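Local atomic coordinates of GDP-L-fucose synthase (Campylobacter jejuni subsp. jejuni serotype O:2, PDB entry 7M13), a protein that binds NADP(H) and acts as a GDP-D-glycero-L-gluco-heptose synthase in capsular polysaccharide biosynthesis, probably through the epimerase and reductase steps of the GDP-L-fucose synthase subfamily. Residues V107-G112 and I163-N168; R241-H246 and R317-S322; T281-S286 and W329-E334. One frame throughout, in Å; residues are numbered along the deposited sequence.

Contact 1 of 3, residues V107-G112 and I163-N168; sequences VFFGSG and ITLVLN. With NAP (NADP nicotinamide-adenine-dinucleotide phosphate), chain E.
Two neighbouring parallel strands of the Rossmann-type sheet, 107-111 and 163-167, carry this buried contact, and their C-terminal ends line the NADP site. Five backbone hydrogen bonds join 107-112 to 163-168, alternating in donor as a parallel ladder must. The bond from Leu165 N to Phe108 O is nearly straight (2.9 Å) and runs almost along the C=O axis. Leu167 N reaches Gly110 O at 3.2 Å from well above the carbonyl plane, a longer bond than the others; the strand axes cross at -33°. Val107, Phe109 and Leu165 share one face of the sheet with Ser111 and Leu167; CG1 of Val107 lies 3.8 Å from CD1 of Leu165.

Leu167 shows how that face meets the cofactor. From CB its chain turns into the crowded position between backbone N and carbonyl carbon (chi1 60°), which sets CG 3.6 Å from C5N of the nicotinamide. CD1 continues under the same ring, near C5N and C4N, while CD2 turns back toward Phe109, obliquely to its ring and 4.1 Å from its CD1, and nears Gly110 O. Lys144 of helix 138-158 donates to Phe109 O, which receives a weak bond from the ribose O3D as well. At the C-terminal strand ends, one water joins Ser111 OG, itself bonded to Tyr113 N, to Asn168 O, donating to the latter at 2.7 Å.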
loop_
_atom_site.group_PDB
_atom_site.type_symbol
_atom_site.label_atom_id
_atom_site.label_comp_id
_atom_site.label_asym_id
_atom_site.label_seq_id
_atom_site.Cartn_x
_atom_site.Cartn_y
_atom_site.Cartn_z
ATOM N N VAL B 107 -11.972 -4.554 -13.853
ATOM C CA VAL B 107 -11.090 -5.702 -13.537
ATOM C C VAL B 107 -9.660 -5.207 -13.498
ATOM O O VAL B 107 -9.220 -4.512 -14.413
ATOM C CB VAL B 107 -11.252 -6.835 -14.548
ATOM C CG1 VAL B 107 -10.147 -7.878 -14.377
ATOM C CG2 VAL B 107 -12.624 -7.456 -14.429
ATOM N N PHE B 108 -8.974 -5.473 -12.401
ATOM C CA PHE B 108 -7.567 -5.133 -12.168
ATOM C C PHE B 108 -6.783 -6.438 -12.113
ATOM O O PHE B 108 -7.287 -7.439 -11.597
ATOM C CB PHE B 108 -7.419 -4.366 -10.851
ATOM C CG PHE B 108 -6.007 -4.155 -10.372
ATOM C CD1 PHE B 108 -5.101 -3.460 -11.155
ATOM C CD2 PHE B 108 -5.624 -4.559 -9.108
ATOM C CE1 PHE B 108 -3.806 -3.248 -10.724
ATOM C CE2 PHE B 108 -4.325 -4.358 -8.684
ATOM C CZ PHE B 108 -3.426 -3.718 -9.503
ATOM N N PHE B 109 -5.529 -6.431 -12.504
ATOM C CA PHE B 109 -4.670 -7.641 -12.474
ATOM C C PHE B 109 -3.596 -7.478 -11.411
ATOM O O PHE B 109 -2.817 -6.478 -11.411
ATOM C CB PHE B 109 -4.070 -7.914 -13.836
ATOM C CG PHE B 109 -5.126 -8.194 -14.867
ATOM C CD1 PHE B 109 -5.671 -9.465 -14.985
ATOM C CD2 PHE B 109 -5.684 -7.159 -15.595
ATOM C CE1 PHE B 109 -6.675 -9.706 -15.909
ATOM C CE2 PHE B 109 -6.692 -7.413 -16.512
ATOM C CZ PHE B 109 -7.200 -8.682 -16.646
ATOM N N GLY B 110 -3.528 -8.438 -10.487
ATOM C CA GLY B 110 -2.449 -8.539 -9.517
ATOM C C GLY B 110 -1.394 -9.539 -9.949
ATOM O O GLY B 110 -1.590 -10.245 -10.959
ATOM N N SER B 111 -0.327 -9.612 -9.177
ATOM C CA SER B 111 0.831 -10.491 -9.402
ATOM C C SER B 111 1.009 -11.366 -8.176
ATOM O O SER B 111 0.786 -10.879 -7.056
ATOM C CB SER B 111 2.079 -9.658 -9.678
ATOM O OG SER B 111 3.247 -10.421 -9.483
ATOM N N GLY B 112 1.501 -12.576 -8.372
ATOM C CA GLY B 112 1.905 -13.456 -7.269
ATOM C C GLY B 112 2.958 -12.822 -6.388
ATOM O O GLY B 112 3.170 -13.303 -5.290
ATOM N N ILE B 163 -12.964 -5.786 -9.368
ATOM C CA ILE B 163 -12.517 -7.166 -9.046
ATOM C C ILE B 163 -11.047 -7.305 -9.417
ATOM O O ILE B 163 -10.660 -6.891 -10.519
ATOM C CB ILE B 163 -13.349 -8.172 -9.835
ATOM C CG1 ILE B 163 -14.847 -7.915 -9.729
ATOM C CG2 ILE B 163 -12.990 -9.568 -9.369
ATOM C CD1 ILE B 163 -15.351 -7.966 -8.348
ATOM N N THR B 164 -10.238 -7.896 -8.529
ATOM C CA THR B 164 -8.805 -8.152 -8.760
ATOM C C THR B 164 -8.612 -9.632 -9.087
ATOM O O THR B 164 -9.028 -10.488 -8.270
ATOM C CB THR B 164 -7.921 -7.763 -7.566
ATOM O OG1 THR B 164 -8.065 -6.336 -7.408
ATOM C CG2 THR B 164 -6.468 -8.082 -7.787
ATOM N N LEU B 165 -7.944 -9.905 -10.195
ATOM C CA LEU B 165 -7.535 -11.243 -10.624
ATOM C C LEU B 165 -6.017 -11.315 -10.555
ATOM O O LEU B 165 -5.345 -10.420 -11.071
ATOM C CB LEU B 165 -8.009 -11.500 -12.055
ATOM C CG LEU B 165 -9.494 -11.337 -12.319
ATOM C CD1 LEU B 165 -9.825 -11.629 -13.788
ATOM C CD2 LEU B 165 -10.320 -12.241 -11.404
ATOM N N VAL B 166 -5.471 -12.355 -9.941
ATOM C CA VAL B 166 -4.031 -12.434 -9.621
ATOM C C VAL B 166 -3.403 -13.614 -10.357
ATOM O O VAL B 166 -3.923 -14.718 -10.224
ATOM C CB VAL B 166 -3.825 -12.555 -8.104
ATOM C CG1 VAL B 166 -2.360 -12.452 -7.737
ATOM C CG2 VAL B 166 -4.653 -11.504 -7.357
ATOM N N LEU B 167 -2.296 -13.383 -11.057
ATOM C CA LEU B 167 -1.593 -14.436 -11.822
ATOM C C LEU B 167 -0.096 -14.377 -11.546
ATOM O O LEU B 167 0.409 -13.392 -10.976
ATOM C CB LEU B 167 -1.867 -14.285 -13.320
ATOM C CG LEU B 167 -1.443 -12.971 -13.971
ATOM C CD1 LEU B 167 -0.947 -13.229 -15.382
ATOM C CD2 LEU B 167 -2.581 -11.979 -14.000
ATOM N N ASN B 168 0.610 -15.416 -11.993
ATOM C CA ASN B 168 2.068 -15.537 -11.799
ATOM C C ASN B 168 2.882 -15.237 -13.064
ATOM O O ASN B 168 3.831 -14.475 -12.954
ATOM C CB ASN B 168 2.397 -16.935 -11.276
ATOM C CG ASN B 168 2.127 -17.013 -9.790
ATOM O OD1 ASN B 168 2.522 -16.113 -9.048
ATOM N ND2 ASN B 168 1.551 -18.122 -9.340
HETATM P PA NAP E . 2.782 -5.239 -20.344
HETATM O O1A NAP E . 4.044 -4.958 -19.584
HETATM O O2A NAP E . 2.889 -6.144 -21.547
HETATM O O5B NAP E . 2.098 -3.920 -20.854
HETATM C C5B NAP E . 1.894 -2.816 -19.974
HETATM C C4B NAP E . 1.304 -1.714 -20.796
HETATM O O4B NAP E . 1.004 -0.625 -19.891
HETATM C C3B NAP E . 2.241 -1.146 -21.882
HETATM O O3B NAP E . 1.580 -1.172 -23.142
HETATM C C2B NAP E . 2.566 0.254 -21.377
HETATM O O2B NAP E . 2.683 1.229 -22.415
HETATM C C1B NAP E . 1.332 0.584 -20.544
HETATM N N9A NAP E . 1.615 1.603 -19.557
HETATM C C8A NAP E . 2.517 1.560 -18.538
HETATM N N7A NAP E . 2.631 2.688 -17.879
HETATM C C5A NAP E . 1.752 3.537 -18.516
HETATM C C6A NAP E . 1.425 4.887 -18.296
HETATM N N6A NAP E . 2.000 5.657 -17.366
HETATM N N1A NAP E . 0.510 5.434 -19.127
HETATM C C2A NAP E . -0.043 4.673 -20.081
HETATM N N3A NAP E . 0.197 3.396 -20.382
HETATM C C4A NAP E . 1.120 2.887 -19.556
HETATM O O3 NAP E . 1.705 -5.844 -19.331
HETATM P PN NAP E . 1.218 -7.344 -19.193
HETATM O O1N NAP E . 2.413 -8.214 -19.125
HETATM O O2N NAP E . 0.203 -7.561 -20.243
HETATM O O5D NAP E . 0.514 -7.289 -17.746
HETATM C C5D NAP E . -0.863 -7.014 -17.626
HETATM C C4D NAP E . -1.217 -7.078 -16.167
HETATM O O4D NAP E . -0.997 -8.426 -15.668
HETATM C C3D NAP E . -0.404 -6.142 -15.262
HETATM O O3D NAP E . -1.213 -5.646 -14.186
HETATM C C2D NAP E . 0.673 -7.067 -14.769
HETATM O O2D NAP E . 1.317 -6.615 -13.582
HETATM C C1D NAP E . -0.098 -8.355 -14.563
HETATM N N1N NAP E . 0.812 -9.522 -14.537
HETATM C C2N NAP E . 1.579 -9.861 -15.617
HETATM C C3N NAP E . 2.469 -10.878 -15.538
HETATM C C7N NAP E . 3.337 -11.282 -16.676
HETATM O O7N NAP E . 4.001 -12.335 -16.581
HETATM N N7N NAP E . 3.357 -10.500 -17.751
HETATM C C4N NAP E . 2.570 -11.663 -14.324
HETATM C C5N NAP E . 1.699 -11.276 -13.236
HETATM C C6N NAP E . 0.943 -10.227 -13.342
HETATM P P2B NAP E . 4.042 1.335 -23.285
HETATM O O1X NAP E . 3.954 0.167 -24.227
HETATM O O2X NAP E . 5.201 1.335 -22.389
HETATM O O3X NAP E . 3.906 2.696 -23.994
HETATM O O HOH W 1 4.127 -12.575 -10.989
#

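Contact 2 of 3, residues R241-H246 and R317-S322; sequences RREFIH and RLMDCS
Arg317 first runs alongside Arg242 and Glu243 without a direct backbone bond: Glu243 N and Arg317 O stand 3.8 Å apart. A water bridges them, accepting from Glu243 N at 2.8 Å and donating to Arg317 O at 2.6 Å. The guanidinium of Arg317 leads away, where NH2 is bonded to Pro116 O and NH1 to Gly112 O and Tyr115 O.

At Leu318, CG anti to the backbone N (chi1 169°) brings CD1 against the Glu243 chain, 3.7 Å from its CD, crossing it at about a right angle. Glu243 is extended, with CG anti to its own N (chi1 -173°), so its carboxylate spans the gap to the next residue. There Met319 N donates to Glu243 OE1 at 2.9 Å with an N-H...O angle of 169°, arriving from above the carboxylate plane. OE1 takes a second bond from Asn168 ND2, so two donors grip this buried oxygen, probably favouring the ionised form.

Asp320 turns away; its OD1 accepts from Ser322 N at 2.9 Å, an Asx turn, and from Ser322 OG. Cys321 takes the N-cap position of helix 322-326. The 317-322 loop thus lies beside strand 241-246, with Met319 packed on Val166 and Asn168 of strand 162-171, while Arg242, which probably binds substrate and turns its CB from the loop, and Phe244 reach helices 184-199 and 287-298.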
loop_
_atom_site.group_PDB
_atom_site.type_symbol
_atom_site.label_atom_id
_atom_site.label_comp_id
_atom_site.label_asym_id
_atom_site.label_seq_id
_atom_site.Cartn_x
_atom_site.Cartn_y
_atom_site.Cartn_z
ATOM N N ARG B 241 10.259 -24.531 -10.563
ATOM C CA ARG B 241 8.907 -24.718 -11.145
ATOM C C ARG B 241 8.259 -23.355 -11.389
ATOM O O ARG B 241 8.473 -22.435 -10.599
ATOM C CB ARG B 241 8.028 -25.595 -10.253
ATOM C CG ARG B 241 8.665 -26.943 -9.935
ATOM C CD ARG B 241 7.752 -27.888 -9.187
ATOM N NE ARG B 241 6.693 -28.376 -10.033
ATOM C CZ ARG B 241 6.797 -29.322 -10.952
ATOM N NH1 ARG B 241 7.955 -29.940 -11.160
ATOM N NH2 ARG B 241 5.735 -29.656 -11.662
ATOM N N ARG B 242 7.476 -23.267 -12.453
ATOM C CA ARG B 242 6.697 -22.052 -12.783
ATOM C C ARG B 242 5.348 -22.480 -13.342
ATOM O O ARG B 242 5.276 -23.572 -13.950
ATOM C CB ARG B 242 7.436 -21.235 -13.843
ATOM C CG ARG B 242 8.529 -20.341 -13.288
ATOM C CD ARG B 242 9.165 -19.604 -14.437
ATOM N NE ARG B 242 10.411 -18.971 -14.047
ATOM C CZ ARG B 242 11.612 -19.524 -14.158
ATOM N NH1 ARG B 242 12.682 -18.840 -13.784
ATOM N NH2 ARG B 242 11.741 -20.746 -14.651
ATOM N N GLU B 243 4.328 -21.647 -13.104
ATOM C CA GLU B 243 2.954 -21.739 -13.614
ATOM C C GLU B 243 2.883 -20.715 -14.750
ATOM O O GLU B 243 3.601 -19.694 -14.657
ATOM C CB GLU B 243 1.983 -21.302 -12.510
ATOM C CG GLU B 243 0.547 -21.511 -12.865
ATOM C CD GLU B 243 -0.408 -20.917 -11.875
ATOM O OE1 GLU B 243 0.030 -20.135 -10.900
ATOM O OE2 GLU B 243 -1.591 -21.230 -12.041
ATOM N N PHE B 244 2.098 -20.980 -15.784
ATOM C CA PHE B 244 1.905 -20.022 -16.898
ATOM C C PHE B 244 0.422 -19.937 -17.204
ATOM O O PHE B 244 -0.347 -20.909 -17.003
ATOM C CB PHE B 244 2.681 -20.437 -18.153
ATOM C CG PHE B 244 4.158 -20.569 -17.940
ATOM C CD1 PHE B 244 4.993 -19.480 -18.104
ATOM C CD2 PHE B 244 4.714 -21.788 -17.572
ATOM C CE1 PHE B 244 6.358 -19.580 -17.887
ATOM C CE2 PHE B 244 6.082 -21.883 -17.365
ATOM C CZ PHE B 244 6.895 -20.788 -17.514
ATOM N N ILE B 245 0.001 -18.774 -17.696
ATOM C CA ILE B 245 -1.367 -18.608 -18.225
ATOM C C ILE B 245 -1.222 -17.918 -19.576
ATOM O O ILE B 245 -0.494 -16.922 -19.677
ATOM C CB ILE B 245 -2.321 -17.881 -17.248
ATOM C CG1 ILE B 245 -3.756 -17.897 -17.783
ATOM C CG2 ILE B 245 -1.826 -16.474 -16.911
ATOM C CD1 ILE B 245 -4.807 -17.306 -16.852
ATOM N N HIS B 246 -1.901 -18.477 -20.567
ATOM C CA HIS B 246 -1.935 -17.895 -21.917
ATOM C C HIS B 246 -2.860 -16.684 -21.884
ATOM O O HIS B 246 -3.944 -16.775 -21.286
ATOM C CB HIS B 246 -2.383 -18.968 -22.903
ATOM C CG HIS B 246 -2.255 -18.569 -24.329
ATOM N ND1 HIS B 246 -3.183 -17.772 -24.952
ATOM C CD2 HIS B 246 -1.294 -18.846 -25.248
ATOM C CE1 HIS B 246 -2.812 -17.581 -26.212
ATOM N NE2 HIS B 246 -1.653 -18.253 -26.428
ATOM N N ARG B 317 6.288 -21.139 -7.500
ATOM C CA ARG B 317 5.054 -20.356 -7.251
ATOM C C ARG B 317 3.953 -20.974 -8.084
ATOM O O ARG B 317 4.119 -21.069 -9.306
ATOM C CB ARG B 317 5.144 -18.871 -7.643
ATOM C CG ARG B 317 6.302 -18.138 -7.001
ATOM C CD ARG B 317 6.019 -18.070 -5.515
ATOM N NE ARG B 317 5.491 -16.775 -5.166
ATOM C CZ ARG B 317 5.276 -16.379 -3.921
ATOM N NH1 ARG B 317 4.893 -15.136 -3.708
ATOM N NH2 ARG B 317 5.439 -17.216 -2.913
ATOM N N LEU B 318 2.845 -21.335 -7.454
ATOM C CA LEU B 318 1.694 -21.924 -8.154
ATOM C C LEU B 318 0.457 -21.434 -7.433
ATOM O O LEU B 318 0.385 -21.660 -6.205
ATOM C CB LEU B 318 1.799 -23.457 -8.050
ATOM C CG LEU B 318 0.571 -24.241 -8.492
ATOM C CD1 LEU B 318 0.253 -23.972 -9.942
ATOM C CD2 LEU B 318 0.777 -25.727 -8.243
ATOM N N MET B 319 -0.490 -20.873 -8.170
ATOM C CA MET B 319 -1.782 -20.449 -7.578
ATOM C C MET B 319 -2.665 -21.650 -7.248
ATOM O O MET B 319 -2.801 -22.553 -8.074
ATOM C CB MET B 319 -2.567 -19.543 -8.517
ATOM C CG MET B 319 -1.946 -18.195 -8.807
ATOM S SD MET B 319 -1.349 -17.362 -7.338
ATOM C CE MET B 319 -1.038 -15.761 -8.082
ATOM N N ASP B 320 -3.378 -21.588 -6.137
ATOM C CA ASP B 320 -4.578 -22.411 -5.881
ATOM C C ASP B 320 -5.730 -21.713 -6.600
ATOM O O ASP B 320 -6.015 -20.558 -6.222
ATOM C CB ASP B 320 -4.812 -22.534 -4.379
ATOM C CG ASP B 320 -5.906 -23.526 -4.030
ATOM O OD1 ASP B 320 -6.831 -23.688 -4.841
ATOM O OD2 ASP B 320 -5.809 -24.166 -2.980
ATOM N N CYS B 321 -6.274 -22.327 -7.645
ATOM C CA CYS B 321 -7.378 -21.755 -8.445
ATOM C C CYS B 321 -8.722 -22.348 -8.035
ATOM O O CYS B 321 -9.686 -22.274 -8.819
ATOM C CB CYS B 321 -7.090 -21.944 -9.918
ATOM S SG CYS B 321 -5.714 -20.894 -10.472
ATOM N N SER B 322 -8.834 -22.941 -6.855
ATOM C CA SER B 322 -10.122 -23.510 -6.383
ATOM C C SER B 322 -11.238 -22.454 -6.386
ATOM O O SER B 322 -12.394 -22.751 -6.748
ATOM C CB SER B 322 -9.979 -24.157 -5.021
ATOM O OG SER B 322 -9.006 -25.191 -5.058
HETATM O O HOH W 2 4.895 -19.576 -11.270
#

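Contact 3 of 3, residues T281-S286 and W329-E334; sequences TGIDYS and WKHKIE
His331 CG occupies the crowded position between its backbone N and carbonyl carbon (chi1 75°), and chi2 of -80° turns the imidazole so that one face meets Thr281. On the other side of the contact, Thr281 has OG1 in its own crowded position (chi1 66°), which leaves CG2 anti to the carbonyl carbon and turned onto the ring.

The result is a CH-pi contact. Thr281 CB sits 3.6 Å from the centroid of the His331 ring and almost exactly on its normal, so the carbon lies over the centre of the face. CG2 extends the same contact toward the ring's carbon side, 3.6 Å from His331 CD2. Thr281 O comes close to His331 CE1 at 3.1 Å, but no hydrogen bond is formed across the segments, because the approach of that oxygen to ND1 has a poor angle. Ile283 CD1 adds a looser apolar touch at 4.2 Å from His331 CE1.

The imidazole is further steadied from its own segment. His331 NE2 makes two weak hydrogen bonds to the Glu334 carboxylate, one to each oxygen, and OE1 lies in the ring plane. This pairing could favour the protonated imidazole. Glu334 OE1 also accepts from a water at 2.8 Å, and that water is hydrogen-bonded to Tyr285 OH at 2.7 Å, so it bridges Tyr285 and Glu334, whose side chains do not touch. Around the contact, Asp249 of helix 247-260 receives both Lys332 N and Ile333 N, and Thr281 N makes a weak bond to Glu243 OE2.

The Thr281 side chain is about 13 Å from NADP. Ser286 also caps a backbone N with its side chain. The arrangement is a CH-pi contact at the surface between two connections, each ending at the N-cap of a helix: Ser286 before 287-298 and Glu334 before 335-347.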
loop_
_atom_site.group_PDB
_atom_site.type_symbol
_atom_site.label_atom_id
_atom_site.label_comp_id
_atom_site.label_asym_id
_atom_site.label_seq_id
_atom_site.Cartn_x
_atom_site.Cartn_y
_atom_site.Cartn_z
ATOM N N THR B 281 -3.832 -22.002 -14.407
ATOM C CA THR B 281 -4.212 -23.335 -14.924
ATOM C C THR B 281 -4.171 -24.377 -13.805
ATOM O O THR B 281 -4.670 -25.464 -14.051
ATOM C CB THR B 281 -3.284 -23.750 -16.072
ATOM O OG1 THR B 281 -1.974 -23.936 -15.539
ATOM C CG2 THR B 281 -3.255 -22.752 -17.208
ATOM N N GLY B 282 -3.584 -24.052 -12.657
ATOM C CA GLY B 282 -3.567 -24.917 -11.467
ATOM C C GLY B 282 -2.440 -25.921 -11.523
ATOM O O GLY B 282 -2.307 -26.726 -10.596
ATOM N N ILE B 283 -1.604 -25.834 -12.553
ATOM C CA ILE B 283 -0.559 -26.847 -12.853
ATOM C C ILE B 283 0.751 -26.101 -13.051
ATOM O O ILE B 283 0.748 -25.050 -13.758
ATOM C CB ILE B 283 -0.958 -27.645 -14.108
ATOM C CG1 ILE B 283 -2.315 -28.336 -13.919
ATOM C CG2 ILE B 283 0.137 -28.634 -14.465
ATOM C CD1 ILE B 283 -3.175 -28.419 -15.167
ATOM N N ASP B 284 1.845 -26.582 -12.477
ATOM C CA ASP B 284 3.168 -25.989 -12.754
ATOM C C ASP B 284 4.079 -27.037 -13.396
ATOM O O ASP B 284 3.680 -28.230 -13.444
ATOM C CB ASP B 284 3.795 -25.338 -11.527
ATOM C CG ASP B 284 4.128 -26.248 -10.363
ATOM O OD1 ASP B 284 3.880 -27.465 -10.468
ATOM O OD2 ASP B 284 4.612 -25.698 -9.346
ATOM N N TYR B 285 5.213 -26.544 -13.875
ATOM C CA TYR B 285 6.205 -27.326 -14.647
ATOM C C TYR B 285 7.594 -26.918 -14.195
ATOM O O TYR B 285 7.845 -25.727 -13.944
ATOM C CB TYR B 285 6.040 -27.070 -16.139
ATOM C CG TYR B 285 4.728 -27.531 -16.725
ATOM C CD1 TYR B 285 4.620 -28.758 -17.345
ATOM C CD2 TYR B 285 3.601 -26.730 -16.700
ATOM C CE1 TYR B 285 3.443 -29.177 -17.931
ATOM C CE2 TYR B 285 2.406 -27.138 -17.262
ATOM C CZ TYR B 285 2.319 -28.371 -17.877
ATOM O OH TYR B 285 1.156 -28.791 -18.458
ATOM N N SER B 286 8.523 -27.880 -14.152
ATOM C CA SER B 286 9.956 -27.568 -13.999
ATOM C C SER B 286 10.434 -26.858 -15.271
ATOM O O SER B 286 9.838 -27.081 -16.345
ATOM C CB SER B 286 10.776 -28.804 -13.721
ATOM O OG SER B 286 10.825 -29.622 -14.869
ATOM N N TRP B 329 -15.258 -20.748 -13.765
ATOM C CA TRP B 329 -14.275 -20.651 -14.860
ATOM C C TRP B 329 -13.101 -21.598 -14.612
ATOM O O TRP B 329 -12.578 -21.650 -13.482
ATOM C CB TRP B 329 -13.761 -19.209 -15.054
ATOM C CG TRP B 329 -12.729 -19.124 -16.141
ATOM C CD1 TRP B 329 -12.976 -18.871 -17.462
ATOM C CD2 TRP B 329 -11.312 -19.354 -16.053
ATOM N NE1 TRP B 329 -11.809 -18.908 -18.171
ATOM C CE2 TRP B 329 -10.769 -19.165 -17.340
ATOM C CE3 TRP B 329 -10.429 -19.595 -14.992
ATOM C CZ2 TRP B 329 -9.404 -19.293 -17.606
ATOM C CZ3 TRP B 329 -9.084 -19.722 -15.254
ATOM C CH2 TRP B 329 -8.575 -19.529 -16.536
ATOM N N LYS B 330 -12.664 -22.274 -15.656
ATOM C CA LYS B 330 -11.363 -22.971 -15.661
ATOM C C LYS B 330 -10.735 -22.792 -17.022
ATOM O O LYS B 330 -11.426 -22.474 -18.016
ATOM C CB LYS B 330 -11.497 -24.447 -15.260
ATOM C CG LYS B 330 -12.435 -25.241 -16.144
ATOM C CD LYS B 330 -12.780 -26.597 -15.582
ATOM C CE LYS B 330 -13.376 -27.491 -16.645
ATOM N NZ LYS B 330 -12.308 -28.189 -17.393
ATOM N N HIS B 331 -9.435 -22.979 -17.050
ATOM C CA HIS B 331 -8.613 -22.710 -18.234
ATOM C C HIS B 331 -8.947 -23.720 -19.341
ATOM O O HIS B 331 -9.350 -24.841 -19.026
ATOM C CB HIS B 331 -7.150 -22.766 -17.848
ATOM C CG HIS B 331 -6.648 -24.141 -17.647
ATOM N ND1 HIS B 331 -6.860 -24.844 -16.490
ATOM C CD2 HIS B 331 -5.885 -24.916 -18.450
ATOM C CE1 HIS B 331 -6.289 -26.036 -16.607
ATOM N NE2 HIS B 331 -5.697 -26.103 -17.803
ATOM N N LYS B 332 -8.694 -23.312 -20.562
ATOM C CA LYS B 332 -8.864 -24.164 -21.767
ATOM C C LYS B 332 -7.532 -24.493 -22.449
ATOM O O LYS B 332 -7.540 -25.454 -23.241
ATOM C CB LYS B 332 -9.727 -23.436 -22.789
ATOM C CG LYS B 332 -11.128 -23.086 -22.324
ATOM C CD LYS B 332 -11.862 -22.220 -23.334
ATOM C CE LYS B 332 -13.236 -21.787 -22.860
ATOM N NZ LYS B 332 -14.217 -21.716 -23.971
ATOM N N ILE B 333 -6.481 -23.686 -22.290
ATOM C CA ILE B 333 -5.242 -23.808 -23.104
ATOM C C ILE B 333 -4.202 -24.528 -22.257
ATOM O O ILE B 333 -3.674 -23.946 -21.307
ATOM C CB ILE B 333 -4.749 -22.443 -23.619
ATOM C CG1 ILE B 333 -5.803 -21.757 -24.482
ATOM C CG2 ILE B 333 -3.445 -22.605 -24.370
ATOM C CD1 ILE B 333 -5.424 -20.375 -24.909
ATOM N N GLU B 334 -3.889 -25.777 -22.618
ATOM C CA GLU B 334 -2.758 -26.506 -22.013
ATOM C C GLU B 334 -1.458 -25.926 -22.566
ATOM O O GLU B 334 -1.453 -25.381 -23.671
ATOM C CB GLU B 334 -2.874 -28.008 -22.278
ATOM C CG GLU B 334 -4.121 -28.658 -21.680
ATOM C CD GLU B 334 -4.475 -28.320 -20.232
ATOM O OE1 GLU B 334 -3.563 -28.196 -19.382
ATOM O OE2 GLU B 334 -5.682 -28.220 -19.948
HETATM O O HOH W 3 -0.937 -27.210 -19.130
#

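How the contacts relate
Contact 1 lies in the core of the sheet and is held chiefly by regular backbone bonds; contact 2 is partly buried and turns on one carboxylate and a bridging water; contact 3 is at the surface, with ring-face packing and water but no direct hydrogen bond between its segments. All three reach the same sheet. Strand 162-171 neighbours strand 241-246, so contacts 1 and 2 touch, as where Met319 CE packs on Val166 CG1. Strand 241-246 pairs antiparallel with 285-286, joining contact 2 to contact 3 through Arg242 N to Tyr285 O and the Arg241-Asp284 salt bridge. Contacts 1 and 3 remain about 8 Å apart at their nearest atoms.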